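Local coordinates for bluetongue virus COAT protein VP7 (Bluetongue virus, PDB 1BVP) that builds the trimeric capsomers of the bluetongue virus core, which assemble on an inner scaffold of VP3, at residues L70-I75 and L310-T315; M64-M69 and T283-R288. All coordinates share one frame; numbering follows the deposited sequence.

Contact 1: L70-I75 and L310-T315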
ATOM      1  N   LEU A  70      26.166   8.176   6.323  1.00  8.21           N
ATOM      2  CA  LEU A  70      27.021   8.079   5.146  1.00  8.25           C
ATOM      3  C   LEU A  70      27.948   6.888   5.185  1.00 10.92           C
ATOM      4  O   LEU A  70      28.117   6.203   4.177  1.00 15.28           O
ATOM      5  CB  LEU A  70      27.813   9.371   4.911  1.00  9.75           C
ATOM      6  CG  LEU A  70      26.910  10.607   4.763  1.00 13.95           C
ATOM      7  CD1 LEU A  70      27.700  11.879   4.768  1.00  6.57           C
ATOM      8  CD2 LEU A  70      26.032  10.489   3.508  1.00  9.47           C
ATOM      9  N   SER A  71      28.518   6.591   6.343  1.00 14.22           N
ATOM     10  CA  SER A  71      29.430   5.440   6.426  1.00 18.39           C
ATOM     11  C   SER A  71      28.705   4.117   6.224  1.00 19.02           C
ATOM     12  O   SER A  71      29.198   3.234   5.529  1.00 23.20           O
ATOM     13  CB  SER A  71      30.221   5.433   7.745  1.00 18.77           C
ATOM     14  OG  SER A  71      31.065   6.580   7.793  1.00 33.94           O
ATOM     15  N   ALA A  72      27.511   3.984   6.791  1.00 18.55           N
ATOM     16  CA  ALA A  72      26.768   2.736   6.627  1.00 17.35           C
ATOM     17  C   ALA A  72      26.309   2.558   5.175  1.00 20.36           C
ATOM     18  O   ALA A  72      26.219   1.430   4.702  1.00 19.51           O
ATOM     19  CB  ALA A  72      25.558   2.706   7.564  1.00  8.53           C
ATOM     20  N   ALA A  73      25.989   3.668   4.497  1.00 22.25           N
ATOM     21  CA  ALA A  73      25.527   3.647   3.113  1.00 18.21           C
ATOM     22  C   ALA A  73      26.665   3.536   2.111  1.00 18.59           C
ATOM     23  O   ALA A  73      26.430   3.228   0.946  1.00 27.19           O
ATOM     24  CB  ALA A  73      24.694   4.862   2.818  1.00 17.64           C
ATOM     25  N   GLY A  74      27.885   3.784   2.562  1.00 15.06           N
ATOM     26  CA  GLY A  74      29.051   3.682   1.698  1.00 11.27           C
ATOM     27  C   GLY A  74      29.257   4.881   0.798  1.00 15.02           C
ATOM     28  O   GLY A  74      29.970   4.805  -0.194  1.00 25.88           O
ATOM     29  N   ILE A  75      28.684   6.007   1.186  1.00 13.40           N
ATOM     30  CA  ILE A  75      28.759   7.247   0.426  1.00 13.01           C
ATOM     31  C   ILE A  75      29.794   8.239   0.947  1.00 20.77           C
ATOM     32  O   ILE A  75      30.029   8.375   2.140  1.00 26.26           O
ATOM     33  CB  ILE A  75      27.398   7.966   0.490  1.00 11.97           C
ATOM     34  CG1 ILE A  75      26.302   7.070  -0.075  1.00 11.94           C
ATOM     35  CG2 ILE A  75      27.448   9.320  -0.181  1.00  7.85           C
ATOM     36  CD1 ILE A  75      24.932   7.622   0.151  1.00 12.49           C
ATOM     37  N   LEU A 310      17.759   4.505   1.228  1.00  7.78           N
ATOM     38  CA  LEU A 310      16.461   5.121   1.440  1.00  6.98           C
ATOM     39  C   LEU A 310      16.077   4.977   2.893  1.00  8.93           C
ATOM     40  O   LEU A 310      15.682   5.973   3.510  1.00 12.77           O
ATOM     41  CB  LEU A 310      15.374   4.513   0.530  1.00  8.13           C
ATOM     42  CG  LEU A 310      15.584   4.880  -0.947  1.00 11.68           C
ATOM     43  CD1 LEU A 310      14.730   4.008  -1.803  1.00 12.84           C
ATOM     44  CD2 LEU A 310      15.312   6.348  -1.187  1.00  2.00           C
ATOM     45  N   LEU A 311      16.184   3.766   3.445  1.00  7.23           N
ATOM     46  CA  LEU A 311      15.829   3.549   4.852  1.00 10.15           C
ATOM     47  C   LEU A 311      16.669   4.409   5.798  1.00 14.57           C
ATOM     48  O   LEU A 311      16.141   5.111   6.667  1.00 14.39           O
ATOM     49  CB  LEU A 311      15.997   2.089   5.225  1.00 14.56           C
ATOM     50  CG  LEU A 311      15.018   1.230   4.452  1.00 18.27           C
ATOM     51  CD1 LEU A 311      15.140  -0.185   4.950  1.00 19.81           C
ATOM     52  CD2 LEU A 311      13.596   1.762   4.647  1.00 16.74           C
ATOM     53  N   LEU A 312      17.977   4.381   5.576  1.00 11.86           N
ATOM     54  CA  LEU A 312      18.909   5.155   6.366  1.00 12.57           C
ATOM     55  C   LEU A 312      18.610   6.675   6.255  1.00 14.89           C
ATOM     56  O   LEU A 312      18.551   7.400   7.270  1.00 17.45           O
ATOM     57  CB  LEU A 312      20.328   4.800   5.916  1.00 13.19           C
ATOM     58  CG  LEU A 312      21.253   3.873   6.745  1.00  7.88           C
ATOM     59  CD1 LEU A 312      20.519   2.900   7.580  1.00  6.09           C
ATOM     60  CD2 LEU A 312      22.226   3.166   5.838  1.00  8.19           C
ATOM     61  N   LEU A 313      18.351   7.156   5.043  1.00 10.51           N
ATOM     62  CA  LEU A 313      18.042   8.577   4.860  1.00  8.46           C
ATOM     63  C   LEU A 313      16.718   8.967   5.508  1.00 10.01           C
ATOM     64  O   LEU A 313      16.593  10.060   6.028  1.00 16.11           O
ATOM     65  CB  LEU A 313      17.989   8.912   3.392  1.00  9.40           C
ATOM     66  CG  LEU A 313      18.961   9.943   2.866  1.00 15.59           C
ATOM     67  CD1 LEU A 313      18.486  10.261   1.467  1.00 16.27           C
ATOM     68  CD2 LEU A 313      18.992  11.208   3.713  1.00 14.94           C
ATOM     69  N   SER A 314      15.727   8.080   5.472  1.00 10.11           N
ATOM     70  CA  SER A 314      14.426   8.346   6.079  1.00  7.02           C
ATOM     71  C   SER A 314      14.579   8.546   7.583  1.00 11.30           C
ATOM     72  O   SER A 314      14.017   9.486   8.167  1.00 17.67           O
ATOM     73  CB  SER A 314      13.470   7.191   5.796  1.00  9.29           C
ATOM     74  OG  SER A 314      12.177   7.554   6.236  1.00  9.88           O
ATOM     75  N   THR A 315      15.350   7.663   8.213  1.00  8.90           N
ATOM     76  CA  THR A 315      15.627   7.787   9.630  1.00  8.87           C
ATOM     77  C   THR A 315      16.384   9.103   9.886  1.00  9.40           C
ATOM     78  O   THR A 315      16.025   9.865  10.795  1.00 10.73           O
ATOM     79  CB  THR A 315      16.456   6.604  10.118  1.00 12.83           C
ATOM     80  OG1 THR A 315      15.764   5.401   9.791  1.00 19.62           O
ATOM     81  CG2 THR A 315      16.637   6.649  11.638  1.00  9.82           C
TER
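L312 sets one methyl, CD2, over a face of the A72-A73 peptide. It stands almost straight above A73 N, 4.0 Å away. The opposite face of that peptide looks into its own helix. The two alanine methyls flank the spot. A72 CB is 3.8 Å from L312 CD2, and A73 CB is a little farther at 4.3 Å. The other methyl, CD1, stays farther from both alanines. The contact is purely apolar and small.

It joins the C-terminal turn of helix 55-73 to the middle of helix 304-323, in the helical part of VP7. The small alanine side chains are consistent with the close approach of the helices, 7.5 Å between the CA atoms of A73 and L312. Right after the contact, helix 55-73 ends in a Schellman motif. G74 is its C-prime residue, with phi 80°, and I75 N bonds to L70 O at 3.1 Å.

Helix 2-15 covers the same region, with A8 against A72 and L9 against L312. One turn beyond L312, T315 OG1 donates to L311 O at 3.2 Å. That oxygen also accepts from T315 N. S314 packs on R111 of a second subunit, which brings this helix to a subunit interface.

Contact 2: M64-M69 and T283-R288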
ATOM      1  N   MET A  64      26.999  13.775  13.825  1.00 10.57           N
ATOM      2  CA  MET A  64      27.437  12.426  14.178  1.00 10.19           C
ATOM      3  C   MET A  64      26.530  11.439  13.455  1.00  9.36           C
ATOM      4  O   MET A  64      26.975  10.424  12.942  1.00 11.68           O
ATOM      5  CB  MET A  64      27.350  12.205  15.690  1.00  8.49           C
ATOM      6  CG  MET A  64      27.702  10.792  16.070  1.00 10.40           C
ATOM      7  SD  MET A  64      27.381  10.375  17.753  1.00 14.68           S
ATOM      8  CE  MET A  64      25.559  10.465  17.891  1.00 10.36           C
ATOM      9  N   CYS A  65      25.244  11.749  13.423  1.00 11.73           N
ATOM     10  CA  CYS A  65      24.278  10.907  12.745  1.00 10.05           C
ATOM     11  C   CYS A  65      24.521  10.910  11.235  1.00 14.98           C
ATOM     12  O   CYS A  65      24.509   9.844  10.588  1.00 10.35           O
ATOM     13  CB  CYS A  65      22.911  11.419  13.056  1.00 10.54           C
ATOM     14  SG  CYS A  65      22.434  11.001  14.717  1.00  8.20           S
ATOM     15  N   LEU A  66      24.782  12.098  10.683  1.00 13.59           N
ATOM     16  CA  LEU A  66      25.087  12.223   9.266  1.00 11.26           C
ATOM     17  C   LEU A  66      26.309  11.358   8.927  1.00 15.57           C
ATOM     18  O   LEU A  66      26.293  10.584   7.965  1.00 17.67           O
ATOM     19  CB  LEU A  66      25.345  13.678   8.920  1.00 13.10           C
ATOM     20  CG  LEU A  66      25.606  14.052   7.453  1.00 15.33           C
ATOM     21  CD1 LEU A  66      24.613  13.413   6.512  1.00 12.43           C
ATOM     22  CD2 LEU A  66      25.522  15.566   7.337  1.00 11.51           C
ATOM     23  N   ASP A  67      27.348  11.430   9.752  1.00 16.91           N
ATOM     24  CA  ASP A  67      28.549  10.625   9.513  1.00 17.30           C
ATOM     25  C   ASP A  67      28.241   9.150   9.499  1.00 17.88           C
ATOM     26  O   ASP A  67      28.764   8.400   8.677  1.00 20.43           O
ATOM     27  CB  ASP A  67      29.607  10.864  10.599  1.00 20.62           C
ATOM     28  CG  ASP A  67      30.552  11.997  10.265  1.00 22.87           C
ATOM     29  OD1 ASP A  67      30.652  12.385   9.081  1.00 26.13           O
ATOM     30  OD2 ASP A  67      31.211  12.501  11.194  1.00 23.23           O
ATOM     31  N   MET A  68      27.421   8.736  10.454  1.00 18.40           N
ATOM     32  CA  MET A  68      27.054   7.342  10.597  1.00 15.62           C
ATOM     33  C   MET A  68      26.199   6.850   9.456  1.00 17.59           C
ATOM     34  O   MET A  68      26.390   5.727   8.987  1.00 22.75           O
ATOM     35  CB  MET A  68      26.366   7.133  11.931  1.00 18.42           C
ATOM     36  CG  MET A  68      27.323   7.280  13.096  1.00 17.82           C
ATOM     37  SD  MET A  68      26.552   6.885  14.655  1.00 19.05           S
ATOM     38  CE  MET A  68      28.026   6.615  15.588  1.00 17.21           C
ATOM     39  N   MET A  69      25.266   7.686   9.001  1.00 15.96           N
ATOM     40  CA  MET A  69      24.405   7.353   7.867  1.00  8.12           C
ATOM     41  C   MET A  69      25.300   7.201   6.603  1.00 12.15           C
ATOM     42  O   MET A  69      25.299   6.155   5.968  1.00 10.01           O
ATOM     43  CB  MET A  69      23.370   8.463   7.691  1.00 12.74           C
ATOM     44  CG  MET A  69      22.340   8.277   6.560  1.00 16.29           C
ATOM     45  SD  MET A  69      22.892   8.970   4.977  1.00 17.67           S
ATOM     46  CE  MET A  69      22.570   7.645   3.861  1.00  8.74           C
ATOM     47  N   THR A 283      19.397  16.203  -1.509  1.00 12.10           N
ATOM     48  CA  THR A 283      19.833  16.235  -2.898  1.00 13.62           C
ATOM     49  C   THR A 283      21.324  15.880  -3.036  1.00 13.37           C
ATOM     50  O   THR A 283      21.700  15.014  -3.838  1.00 16.88           O
ATOM     51  CB  THR A 283      19.647  17.609  -3.464  1.00 16.05           C
ATOM     52  OG1 THR A 283      18.274  17.966  -3.354  1.00 17.22           O
ATOM     53  CG2 THR A 283      20.103  17.638  -4.880  1.00  9.15           C
ATOM     54  N   ALA A 284      22.173  16.522  -2.231  1.00 12.31           N
ATOM     55  CA  ALA A 284      23.618  16.250  -2.268  1.00 10.60           C
ATOM     56  C   ALA A 284      23.962  14.796  -1.968  1.00 13.19           C
ATOM     57  O   ALA A 284      24.844  14.225  -2.599  1.00 23.49           O
ATOM     58  CB  ALA A 284      24.355  17.160  -1.310  1.00 10.31           C
ATOM     59  N   ILE A 285      23.298  14.198  -0.988  1.00 12.82           N
ATOM     60  CA  ILE A 285      23.567  12.808  -0.662  1.00 12.50           C
ATOM     61  C   ILE A 285      23.082  11.902  -1.801  1.00 15.89           C
ATOM     62  O   ILE A 285      23.803  11.002  -2.224  1.00 19.30           O
ATOM     63  CB  ILE A 285      22.883  12.410   0.680  1.00 12.50           C
ATOM     64  CG1 ILE A 285      23.444  13.241   1.828  1.00 10.73           C
ATOM     65  CG2 ILE A 285      23.052  10.932   0.962  1.00  4.09           C
ATOM     66  CD1 ILE A 285      22.623  13.149   3.080  1.00 12.20           C
ATOM     67  N   LEU A 286      21.886  12.146  -2.330  1.00 18.03           N
ATOM     68  CA  LEU A 286      21.377  11.291  -3.403  1.00 14.62           C
ATOM     69  C   LEU A 286      22.180  11.399  -4.717  1.00 20.92           C
ATOM     70  O   LEU A 286      22.207  10.440  -5.507  1.00 21.68           O
ATOM     71  CB  LEU A 286      19.877  11.517  -3.605  1.00  7.50           C
ATOM     72  CG  LEU A 286      19.008  10.920  -2.483  1.00  5.92           C
ATOM     73  CD1 LEU A 286      17.564  11.298  -2.618  1.00  3.48           C
ATOM     74  CD2 LEU A 286      19.152   9.397  -2.403  1.00  2.48           C
ATOM     75  N   ASN A 287      22.894  12.514  -4.922  1.00 20.62           N
ATOM     76  CA  ASN A 287      23.731  12.688  -6.136  1.00 23.08           C
ATOM     77  C   ASN A 287      24.846  11.684  -6.227  1.00 23.22           C
ATOM     78  O   ASN A 287      25.481  11.547  -7.259  1.00 32.75           O
ATOM     79  CB  ASN A 287      24.382  14.074  -6.212  1.00 26.76           C
ATOM     80  CG  ASN A 287      23.396  15.148  -6.611  1.00 40.28           C
ATOM     81  OD1 ASN A 287      22.367  14.844  -7.234  1.00 48.01           O
ATOM     82  ND2 ASN A 287      23.681  16.404  -6.252  1.00 40.45           N
ATOM     83  N   ARG A 288      25.134  11.033  -5.119  1.00 24.65           N
ATOM     84  CA  ARG A 288      26.211  10.070  -5.052  1.00 23.43           C
ATOM     85  C   ARG A 288      25.661   8.671  -5.220  1.00 25.48           C
ATOM     86  O   ARG A 288      26.359   7.697  -4.956  1.00 28.93           O
ATOM     87  CB  ARG A 288      26.885  10.196  -3.682  1.00 26.56           C
ATOM     88  CG  ARG A 288      28.165  11.010  -3.605  1.00 29.19           C
ATOM     89  CD  ARG A 288      28.038  12.506  -3.853  1.00 38.44           C
ATOM     90  NE  ARG A 288      28.601  12.880  -5.150  1.00 55.97           N
ATOM     91  CZ  ARG A 288      29.720  12.381  -5.689  1.00 66.31           C
ATOM     92  NH1 ARG A 288      30.484  11.476  -5.060  1.00 69.93           N
ATOM     93  NH2 ARG A 288      29.992  12.675  -6.955  1.00 71.21           N
TER
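I285 faces L66 and M69 with different branches. Its CD1 meets L66 CD1 at 4.0 Å, methyl to methyl, and the two side chains meet at a slant. Its CG2 faces the terminal methyl of M69, with M69 CE 4.4 Å away. This is apolar helix-helix packing in the helical part of VP7, between helix 55-73 and the C-terminal end of helix 276-286. Only side-chain ends bridge the gap, since the nearest CA atoms, those of L66 and I285, are 10.1 Å apart.

Torsions explain the reach. L66 holds CG anti to its backbone N (chi1 -176°), which swings the branch across to I285. In I285, CG1 lies anti to the carbonyl carbon (chi1 -62°); this points CD1 at L66, while CG2 faces M69.

Further out, L66 also packs on L316 of helix 304-323 and on Y84. D67, next to L66 in sequence, is a buried carboxylate with several partners. It forms a salt bridge with R46 and accepts hydrogen bonds from the hydroxyls of Y84 and Y40 and from H87 N. Together they satisfy both its oxygens.

After L286 the chain comes to the surface. N287 is exposed and is a predicted N-glycosylation site, but it carries no sugar in this structure. N287 N bonds to T283 O at 3.0 Å, and R288 N to I285 O at 3.2 Å.

Contacts 1 and 2 have centres about 6 Å apart and share helix 55-73. Along the chain their segments alternate: 64-69, 70-75, 283-288, then 310-315. The long gap between the second and third holds the strands of the beta-sheet part, so the helical part is built from chain on both sides of it. Helices 276-286 and 304-323 follow each other. Both pack against the C-terminal half of helix 55-73, and L66 touches both. The contacts also touch directly: L70 CD2 and I285 CG2 are 3.9 Å apart, as are I75 CD1 and I285 CG2. Both therefore belong to one continuous apolar core in the helical part.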